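Local coordinates for protein beta 1-3 glucanase (Clostridium beijerinckii NCIMB 8052, PDB 5H4E) that probably hydrolyses beta-1,3-glucans, as a bacterial glucanase domain of glycoside hydrolase family 64, at residues A[271-276]-A[286-291]. Residues are numbered along the deposited sequence; the frame is centred on the assembly and turned at random.
Sequences LYIHGK and NGIFDG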
# COMPACT_ATOMS: atom_id res chain seq x y z
N LEU A 271 22.60 -16.40 4.14
CA LEU A 271 21.41 -15.56 4.15
C LEU A 271 20.32 -16.26 3.34
O LEU A 271 20.49 -16.52 2.15
CB LEU A 271 21.73 -14.18 3.58
CG LEU A 271 22.84 -13.41 4.30
CD1 LEU A 271 23.32 -12.25 3.47
CD2 LEU A 271 22.37 -12.91 5.67
N TYR A 272 19.20 -16.57 4.00
CA TYR A 272 18.21 -17.48 3.43
C TYR A 272 16.86 -16.88 3.06
O TYR A 272 16.27 -16.12 3.83
CB TYR A 272 17.93 -18.62 4.41
CG TYR A 272 19.01 -19.67 4.43
CD1 TYR A 272 18.82 -20.90 3.83
CD2 TYR A 272 20.22 -19.43 5.07
CE1 TYR A 272 19.79 -21.86 3.84
CE2 TYR A 272 21.21 -20.40 5.09
CZ TYR A 272 20.98 -21.61 4.47
OH TYR A 272 21.96 -22.57 4.48
N ILE A 273 16.36 -17.25 1.88
CA ILE A 273 14.93 -17.33 1.66
C ILE A 273 14.57 -18.80 1.87
O ILE A 273 15.02 -19.67 1.12
CB ILE A 273 14.48 -16.86 0.27
CG1 ILE A 273 15.00 -15.46 -0.04
CG2 ILE A 273 12.97 -16.89 0.15
CD1 ILE A 273 14.51 -14.95 -1.38
N HIS A 274 13.79 -19.08 2.91
CA HIS A 274 13.42 -20.45 3.22
C HIS A 274 12.24 -20.95 2.40
O HIS A 274 11.09 -20.70 2.73
CB HIS A 274 13.12 -20.57 4.71
CG HIS A 274 14.31 -20.26 5.57
ND1 HIS A 274 15.28 -21.19 5.87
CD2 HIS A 274 14.69 -19.11 6.17
CE1 HIS A 274 16.21 -20.63 6.62
NE2 HIS A 274 15.88 -19.37 6.82
N GLY A 275 12.54 -21.66 1.32
CA GLY A 275 11.50 -22.25 0.50
C GLY A 275 11.34 -21.60 -0.86
O GLY A 275 12.02 -20.62 -1.20
N LYS A 276 10.44 -22.18 -1.65
CA LYS A 276 10.10 -21.68 -2.96
C LYS A 276 8.72 -21.01 -2.90
O LYS A 276 7.76 -21.62 -2.41
CB LYS A 276 10.11 -22.82 -3.98
CG LYS A 276 9.61 -22.42 -5.34
CD LYS A 276 9.85 -23.52 -6.37
CE LYS A 276 8.97 -24.72 -6.13
NZ LYS A 276 9.23 -25.77 -7.15
N ASN A 286 4.42 -11.71 1.28
CA ASN A 286 4.35 -12.25 2.63
C ASN A 286 4.91 -13.67 2.68
O ASN A 286 5.70 -14.04 1.83
CB ASN A 286 2.91 -12.20 3.15
CG ASN A 286 1.97 -13.05 2.34
OD1 ASN A 286 2.31 -13.57 1.28
ND2 ASN A 286 0.75 -13.19 2.83
N GLY A 287 4.53 -14.46 3.68
CA GLY A 287 4.99 -15.84 3.75
C GLY A 287 6.50 -15.93 3.87
O GLY A 287 7.08 -15.34 4.78
N ILE A 288 7.14 -16.63 2.94
CA ILE A 288 8.59 -16.80 3.00
C ILE A 288 9.33 -15.48 2.76
O ILE A 288 10.50 -15.34 3.11
CB ILE A 288 9.09 -17.88 2.00
CG1 ILE A 288 9.01 -17.40 0.55
CG2 ILE A 288 8.30 -19.16 2.18
CD1 ILE A 288 9.52 -18.46 -0.45
N PHE A 289 8.62 -14.50 2.19
CA PHE A 289 9.21 -13.17 1.98
C PHE A 289 9.14 -12.32 3.26
O PHE A 289 9.65 -11.20 3.30
CB PHE A 289 8.50 -12.46 0.82
CG PHE A 289 8.81 -13.06 -0.54
CD1 PHE A 289 10.13 -13.27 -0.93
CD2 PHE A 289 7.79 -13.43 -1.40
CE1 PHE A 289 10.43 -13.81 -2.17
CE2 PHE A 289 8.07 -13.97 -2.64
CZ PHE A 289 9.40 -14.17 -3.03
N ASP A 290 8.52 -12.87 4.31
CA ASP A 290 8.49 -12.22 5.63
C ASP A 290 9.62 -12.73 6.52
O ASP A 290 10.04 -13.88 6.39
CB ASP A 290 7.16 -12.46 6.35
CG ASP A 290 6.04 -11.60 5.80
OD1 ASP A 290 6.34 -10.53 5.22
OD2 ASP A 290 4.85 -12.00 5.95
N GLY A 291 10.07 -11.88 7.44
CA GLY A 291 10.99 -12.30 8.48
C GLY A 291 12.45 -12.23 8.08
O GLY A 291 12.78 -11.91 6.94
O HOH W 1 12.19 -17.10 4.21
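The first torsions of Ile-288 and Ile-273 set which branches meet: Ile-288 has CG1 between its backbone N and carbonyl carbon (chi1 72°), while Ile-273 has CG2 anti to its own N. The two side chains cross at about a right angle, and CG2 of Ile-273 comes against the CG1-CD1 arm of Ile-288, 3.8 Å from CD1. They join the end of edge strand 271-273, the last of a four-stranded antiparallel sheet, to a short 3-10 turn in the loop between helices 279-284 and 294-309. Two backbone bonds shape that turn, Phe-289 N to Asn-286 O and Asp-290 N to Gly-287 O.

Ile-288 gives the largest share of the buried surface, and its two outer methyls lie against different backbone groups. CG2 is 3.2 Å from the carbonyl O of His-274, which implies tight packing, and CD1 lies 3.4 Å from Gly-275 O. The latter oxygen also accepts a hydrogen bond from Tyr-234 OH of helix 227-236, which gives the carbonyl a polar partner although it lies beside a methyl. The CB of Phe-289 points away from 271-276, but the end of its ring comes nearer: Ile-273 CD1 sits at the ring edge near its plane, 4.3 Å from CE1. Ile-273 also touches Lys-300 and Val-303 of helix 294-309, and Pro-277 lies against both Ile-288 and Phe-289.

The polar link between the segments is indirect. One water accepts from His-274 N at 2.9 Å and donates to Ile-288 O at 2.7 Å, bridging the backbones where the nearest CA atoms, those of His-274 and Ile-288, stand 6.1 Å apart.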